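Local structure of deoxyhypusine hydroxylase (Homo sapiens, 4D50) at residues L230-A233 / L234-T238; A262-A265 / H266-D269; P270-V273 / V274-S277. The protein hydroxylates the deoxyhypusine side chain of translation factor eIF5A with a non-haem diiron centre, completing the synthesis of hypusine. All coordinates share one frame; numbering follows the deposited sequence.

Contact 1 of 3, residues L230-A233 / L234-T238; sequences LAAA and LARCT. With GAI (guanidine), chain H.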
loop_
_atom_site.group_PDB
_atom_site.type_symbol
_atom_site.label_atom_id
_atom_site.label_comp_id
_atom_site.label_asym_id
_atom_site.label_seq_id
_atom_site.Cartn_x
_atom_site.Cartn_y
_atom_site.Cartn_z
ATOM N N LEU A 230 -9.886 13.211 -4.842
ATOM C CA LEU A 230 -9.502 12.407 -3.643
ATOM C C LEU A 230 -10.353 12.733 -2.444
ATOM O O LEU A 230 -10.861 11.834 -1.764
ATOM C CB LEU A 230 -8.081 12.656 -3.284
ATOM C CG LEU A 230 -7.011 12.004 -4.217
ATOM C CD1 LEU A 230 -5.638 12.570 -3.909
ATOM C CD2 LEU A 230 -7.009 10.510 -4.078
ATOM N N ALA A 231 -10.596 14.009 -2.271
ATOM C CA ALA A 231 -11.517 14.472 -1.189
ATOM C C ALA A 231 -12.973 14.056 -1.392
ATOM O O ALA A 231 -13.654 13.616 -0.447
ATOM C CB ALA A 231 -11.416 15.940 -1.006
ATOM N N ALA A 232 -13.459 14.128 -2.623
ATOM C CA ALA A 232 -14.820 13.614 -2.978
ATOM C C ALA A 232 -14.962 12.121 -2.725
ATOM O O ALA A 232 -15.976 11.648 -2.288
ATOM C CB ALA A 232 -15.105 13.888 -4.414
ATOM N N ALA A 233 -13.973 11.334 -3.132
ATOM C CA ALA A 233 -13.989 9.872 -2.837
ATOM C C ALA A 233 -14.044 9.643 -1.316
ATOM O O ALA A 233 -14.744 8.779 -0.856
ATOM C CB ALA A 233 -12.819 9.138 -3.498
ATOM N N LEU A 234 -13.155 10.297 -0.582
ATOM C CA LEU A 234 -13.123 10.239 0.909
ATOM C C LEU A 234 -14.513 10.551 1.483
ATOM O O LEU A 234 -14.998 9.820 2.356
ATOM C CB LEU A 234 -12.003 11.103 1.488
ATOM C CG LEU A 234 -12.007 11.141 3.035
ATOM C CD1 LEU A 234 -11.823 9.798 3.744
ATOM C CD2 LEU A 234 -10.938 12.063 3.487
ATOM N N ALA A 235 -15.171 11.524 0.877
ATOM C CA ALA A 235 -16.464 11.976 1.347
ATOM C C ALA A 235 -17.607 11.052 1.012
ATOM O O ALA A 235 -18.650 11.171 1.634
ATOM C CB ALA A 235 -16.734 13.413 0.902
ATOM N N ARG A 236 -17.418 10.125 0.076
ATOM C CA ARG A 236 -18.522 9.225 -0.390
ATOM C C ARG A 236 -18.710 8.074 0.582
ATOM O O ARG A 236 -17.935 7.120 0.601
ATOM C CB ARG A 236 -18.337 8.734 -1.844
ATOM C CG ARG A 236 -18.685 9.764 -2.905
ATOM C CD ARG A 236 -18.907 9.235 -4.324
ATOM N NE ARG A 236 -17.612 8.819 -4.859
ATOM C CZ ARG A 236 -16.704 9.620 -5.419
ATOM N NH1 ARG A 236 -16.937 10.914 -5.567
ATOM N NH2 ARG A 236 -15.552 9.084 -5.864
ATOM N N CYS A 237 -19.716 8.184 1.439
ATOM C CA CYS A 237 -20.005 7.134 2.457
ATOM C C CYS A 237 -20.336 5.789 1.825
ATOM O O CYS A 237 -20.190 4.797 2.495
ATOM C CB CYS A 237 -21.179 7.524 3.421
ATOM S SG CYS A 237 -22.874 7.622 2.650
ATOM N N THR A 238 -20.782 5.743 0.566
ATOM C CA THR A 238 -21.042 4.507 -0.141
ATOM C C THR A 238 -19.761 3.808 -0.653
ATOM O O THR A 238 -19.755 2.594 -0.969
ATOM C CB THR A 238 -21.956 4.702 -1.368
ATOM O OG1 THR A 238 -21.486 5.788 -2.207
ATOM C CG2 THR A 238 -23.423 5.068 -0.954
HETATM C C GAI H . -19.051 -0.457 0.300
HETATM N N1 GAI H . -18.656 -1.329 1.105
HETATM N N2 GAI H . -18.780 -0.643 -0.992
HETATM N N3 GAI H . -19.696 0.642 0.715
#
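Ala232 and Ala233 meet the returning side chain of Arg236 in a local contact at the C-terminal end of helix 227-235, within the fourth HEAT-like repeat of this all-helical protein. The helix runs out through two i to i+4 backbone bonds: Leu234 N to Leu230 O at 3.0 Å, nearly straight at 170°, and Ala235 N to Ala231 O at 2.9 Å, more bent. Where the chain leaves the helix, Arg236 N donates to Ala233 O, three residues back, at 3.1 Å from above the carbonyl plane. Arg236 then folds back along the last turn. Its CG stands beside the backbone N (chi1 -77°) and the chain bends at chi3 (-71°), which brings one guanidinium face against Ala232 O and Ala233 CA, each about 3.5 Å above the plane and offset toward the rim of the group. NH1 touches Ala232 CB at 3.7 Å and NH2 touches Ala233 CB at 3.6 Å. A leucine here, without the flat cationic group, would probably leave Ala232 O and the Ala233 backbone without the face now laid over them. Leu230 and Ala233 also touch Cys247 of helix 241-254, the helix that carries the iron ligands His245 and Glu246; Leu234 O accepts a bond from Arg244 of that helix. With CG anti to the backbone N, Leu234 directs its end away from its own preceding turn. Beyond the helix, Thr238 belongs to a guanidine pocket with Glu239, Asn240 and Pro241, and its carbonyl O takes a 2.6 Å hydrogen bond from N3 of the guanidine.

Contact 2 of 3, residues A262-A265 / H266-D269; sequences ALQA and HADD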
loop_
_atom_site.group_PDB
_atom_site.type_symbol
_atom_site.label_atom_id
_atom_site.label_comp_id
_atom_site.label_asym_id
_atom_site.label_seq_id
_atom_site.Cartn_x
_atom_site.Cartn_y
_atom_site.Cartn_z
ATOM N N ALA A 262 -10.217 18.375 4.634
ATOM C CA ALA A 262 -11.011 17.158 4.336
ATOM C C ALA A 262 -10.767 16.040 5.330
ATOM O O ALA A 262 -11.675 15.323 5.710
ATOM C CB ALA A 262 -10.757 16.669 2.894
ATOM N N LEU A 263 -9.520 15.843 5.716
ATOM C CA LEU A 263 -9.187 14.832 6.692
ATOM C C LEU A 263 -9.862 15.178 8.060
ATOM O O LEU A 263 -10.347 14.301 8.749
ATOM C CB LEU A 263 -7.684 14.771 6.893
ATOM C CG LEU A 263 -6.899 14.317 5.655
ATOM C CD1 LEU A 263 -5.430 14.643 5.706
ATOM C CD2 LEU A 263 -7.140 12.843 5.574
ATOM N N GLN A 264 -9.829 16.438 8.468
ATOM C CA GLN A 264 -10.453 16.786 9.773
ATOM C C GLN A 264 -11.928 16.490 9.667
ATOM O O GLN A 264 -12.548 16.069 10.631
ATOM C CB GLN A 264 -10.223 18.262 10.121
ATOM C CG GLN A 264 -10.942 18.814 11.356
ATOM C CD GLN A 264 -10.551 18.066 12.591
ATOM O OE1 GLN A 264 -11.335 17.964 13.556
ATOM N NE2 GLN A 264 -9.340 17.535 12.603
ATOM N N ALA A 265 -12.522 16.777 8.514
ATOM C CA ALA A 265 -13.949 16.531 8.322
ATOM C C ALA A 265 -14.321 15.096 8.601
ATOM O O ALA A 265 -15.442 14.804 8.984
ATOM C CB ALA A 265 -14.404 16.936 6.912
ATOM N N HIS A 266 -13.397 14.158 8.374
ATOM C CA HIS A 266 -13.733 12.732 8.479
ATOM C C HIS A 266 -13.073 12.104 9.707
ATOM O O HIS A 266 -13.126 10.895 9.887
ATOM C CB HIS A 266 -13.354 12.012 7.133
ATOM C CG HIS A 266 -14.194 12.471 5.999
ATOM N ND1 HIS A 266 -15.448 11.967 5.749
ATOM C CD2 HIS A 266 -14.045 13.523 5.150
ATOM C CE1 HIS A 266 -16.039 12.675 4.808
ATOM N NE2 HIS A 266 -15.194 13.584 4.382
ATOM N N ALA A 267 -12.479 12.893 10.585
ATOM C CA ALA A 267 -11.755 12.299 11.733
ATOM C C ALA A 267 -12.661 11.565 12.731
ATOM O O ALA A 267 -12.147 10.745 13.513
ATOM C CB ALA A 267 -10.948 13.375 12.438
ATOM N N ASP A 268 -13.990 11.787 12.669
ATOM C CA ASP A 268 -14.961 11.021 13.469
ATOM C C ASP A 268 -15.832 10.058 12.638
ATOM O O ASP A 268 -16.894 9.588 13.059
ATOM C CB ASP A 268 -15.856 11.968 14.292
ATOM C CG ASP A 268 -15.378 12.207 15.695
ATOM O OD1 ASP A 268 -14.393 11.577 16.134
ATOM O OD2 ASP A 268 -16.049 13.026 16.381
ATOM N N ASP A 269 -15.335 9.673 11.448
ATOM C CA ASP A 269 -16.061 8.773 10.562
ATOM C C ASP A 269 -16.406 7.481 11.277
ATOM O O ASP A 269 -15.660 6.989 12.079
ATOM C CB ASP A 269 -15.190 8.415 9.313
ATOM C CG ASP A 269 -15.996 7.898 8.181
ATOM O OD1 ASP A 269 -16.681 8.726 7.495
ATOM O OD2 ASP A 269 -16.036 6.652 7.963
HETATM O O HOH W 1 -16.131 13.027 11.095
#
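His266 folds back on the last turn of helix 257-265, its imidazole presenting an edge to the carbonyl of Ala262, whose oxygen lies near the ring plane, while Ala265 O lies over one ring face. Which way round the ring sits is doubtful, so the edge-on approach is more secure than its chemistry. The side chain reaches this place because CG lies beside the backbone N (chi1 -67°), which swings the ring back along the helix; the methyl of Ala265 sits beside it. The backbone then leaves the helix. His266 N donates to Leu263 O at 3.1 Å and makes a weak, bent bond to Ala262 O, while Ala267 N gives a nearly straight bond (169°) to Gln264 O at 3.2 Å. Both stronger bonds span three residues and meet their oxygens from above the carbonyl planes, a tightening of the helical turn as the chain departs. Ala267 CB rests 3.6 Å from Gln264 O. The chain then reverses in a type I beta turn, His266 to Asp269, closed by Asp269 N on His266 O. A water spans the exit, donating to Ala265 O at 2.8 Å and accepting from Asp268 N at 2.9 Å, and so ties the last turn of helix to the loop. Farther out, Asp269 forms a salt bridge with Arg244 and takes the amide of Glu271 on its other oxygen. This end of the fifth HEAT-like repeat is held among three helices: Ala262 and His266 pack on helix 227-235, Leu263 touches Ala248 of helix 241-254 and Ala281 of helix 272-289, and His266 touches Cys278 of the latter.

Contact 3 of 3, residues P270-V273 / V274-S277; sequences PERV and VRES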
loop_
_atom_site.group_PDB
_atom_site.type_symbol
_atom_site.label_atom_id
_atom_site.label_comp_id
_atom_site.label_asym_id
_atom_site.label_seq_id
_atom_site.Cartn_x
_atom_site.Cartn_y
_atom_site.Cartn_z
ATOM N N PRO A 270 -17.533 6.883 10.935
ATOM C CA PRO A 270 -17.847 5.584 11.558
ATOM C C PRO A 270 -16.925 4.429 11.218
ATOM O O PRO A 270 -16.960 3.420 11.894
ATOM C CB PRO A 270 -19.293 5.306 11.095
ATOM C CG PRO A 270 -19.518 6.239 9.923
ATOM C CD PRO A 270 -18.611 7.401 10.087
ATOM N N GLU A 271 -16.171 4.518 10.123
ATOM C CA GLU A 271 -15.303 3.418 9.682
ATOM C C GLU A 271 -13.972 3.652 10.357
ATOM O O GLU A 271 -13.306 4.702 10.195
ATOM C CB GLU A 271 -15.190 3.434 8.154
ATOM C CG GLU A 271 -16.474 3.006 7.477
ATOM C CD GLU A 271 -16.763 1.532 7.647
ATOM O OE1 GLU A 271 -15.827 0.735 8.001
ATOM O OE2 GLU A 271 -17.923 1.153 7.471
ATOM N N ARG A 272 -13.631 2.717 11.213
ATOM C CA ARG A 272 -12.397 2.782 11.961
ATOM C C ARG A 272 -11.218 2.936 11.065
ATOM O O ARG A 272 -10.335 3.725 11.384
ATOM C CB ARG A 272 -12.199 1.488 12.783
ATOM C CG ARG A 272 -10.976 1.596 13.661
ATOM C CD ARG A 272 -11.034 0.502 14.718
ATOM N NE ARG A 272 -9.822 0.504 15.482
ATOM C CZ ARG A 272 -9.523 -0.418 16.409
ATOM N NH1 ARG A 272 -10.391 -1.354 16.702
ATOM N NH2 ARG A 272 -8.373 -0.365 17.037
ATOM N N VAL A 273 -11.169 2.241 9.924
ATOM C CA VAL A 273 -10.017 2.356 9.051
ATOM C C VAL A 273 -9.878 3.804 8.487
ATOM O O VAL A 273 -8.772 4.350 8.347
ATOM C CB VAL A 273 -10.066 1.325 7.910
ATOM C CG1 VAL A 273 -8.740 1.302 7.188
ATOM C CG2 VAL A 273 -10.384 -0.078 8.452
ATOM N N VAL A 274 -11.003 4.432 8.194
ATOM C CA VAL A 274 -11.041 5.812 7.770
ATOM C C VAL A 274 -10.702 6.817 8.863
ATOM O O VAL A 274 -9.813 7.687 8.670
ATOM C CB VAL A 274 -12.421 6.162 7.126
ATOM C CG1 VAL A 274 -12.485 7.653 6.767
ATOM C CG2 VAL A 274 -12.617 5.291 5.888
ATOM N N ARG A 275 -11.299 6.710 10.030
ATOM C CA ARG A 275 -10.833 7.537 11.167
ATOM C C ARG A 275 -9.362 7.475 11.437
ATOM O O ARG A 275 -8.694 8.487 11.681
ATOM C CB ARG A 275 -11.574 7.211 12.493
ATOM C CG ARG A 275 -13.061 7.441 12.543
ATOM C CD ARG A 275 -13.467 7.262 14.019
ATOM N NE ARG A 275 -13.169 5.967 14.649
ATOM C CZ ARG A 275 -13.964 4.894 14.556
ATOM N NH1 ARG A 275 -15.008 4.914 13.739
ATOM N NH2 ARG A 275 -13.685 3.756 15.175
ATOM N N GLU A 276 -8.821 6.251 11.485
ATOM C CA GLU A 276 -7.408 6.125 11.843
ATOM C C GLU A 276 -6.498 6.643 10.788
ATOM O O GLU A 276 -5.459 7.238 11.130
ATOM C CB GLU A 276 -7.094 4.673 12.140
ATOM C CG GLU A 276 -7.693 4.224 13.431
ATOM C CD GLU A 276 -7.392 2.759 13.774
ATOM O OE1 GLU A 276 -6.803 1.941 12.980
ATOM O OE2 GLU A 276 -7.786 2.437 14.938
ATOM N N SER A 277 -6.874 6.481 9.524
ATOM C CA SER A 277 -6.069 7.121 8.453
ATOM C C SER A 277 -6.038 8.628 8.596
ATOM O O SER A 277 -4.970 9.253 8.464
ATOM C CB SER A 277 -6.477 6.751 7.006
ATOM O OG SER A 277 -6.145 5.405 6.827
HETATM O O HOH W 2 -15.995 1.909 14.651
HETATM O O HOH W 3 -6.051 1.478 16.780
#
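Arg272 and Glu276, one helical turn apart, join in a salt bridge at 2.9 Å from NE to OE2. Arg272 is fully extended, CG anti to the backbone N (chi1 -175°), and OE2 lies in its guanidinium plane. The two planes stand nearly perpendicular (86°), and NE approaches OE2 from above the carboxylate plane. A water bridges Arg272 NH2 and the same OE2; outside the pair, Asp55 takes Arg272 NH1 and Ser56 holds Glu276 OE1. Arg275 is instead bent at chi3 (-59°), laying one guanidinium face over Arg272 CA, while its NH1 bonds to Asp269 O and its NH2 to a water shared with Pro270 O. These residues form the first turns of helix 272-289, with Glu271 at the N-cap and its O receiving Arg275 N at 2.8 Å. Beside it, Glu271 CB touches Val274 CG2 at 3.9 Å. Ser277 OG, placed beside its own backbone N, donates to Val273 O at 3.2 Å; Ser277 N reaches that oxygen from the opposite face. The same hydroxyl is also hydrogen-bonded to ND1 of His245, an iron ligand, which makes Ser277 a second-shell residue of the diiron site.

Overall arrangement
The three contacts lie in series within the C-terminal HEAT-repeat region. Contacts 1 and 2 are both helix ends, of 227-235 and 257-265, and touch directly where Leu234 and Ala235 pack on His266; contact 3 is a helix start. Contact 2 is the most superficial, a turn held by backbone bonds and a water, whereas contacts 1 and 3 are partly buried. Contact 1 combines backbone bonds with an arginine laid on alanines; its link to contact 3 is aliphatic, Leu234 CD1 meeting Val274 CG1 at 3.8 Å. Contact 3 is the most charged and lies nearest the iron. Arg275 joins it to contact 2 through Asp269 O, and Arg244 of helix 241-254 is shared by all three.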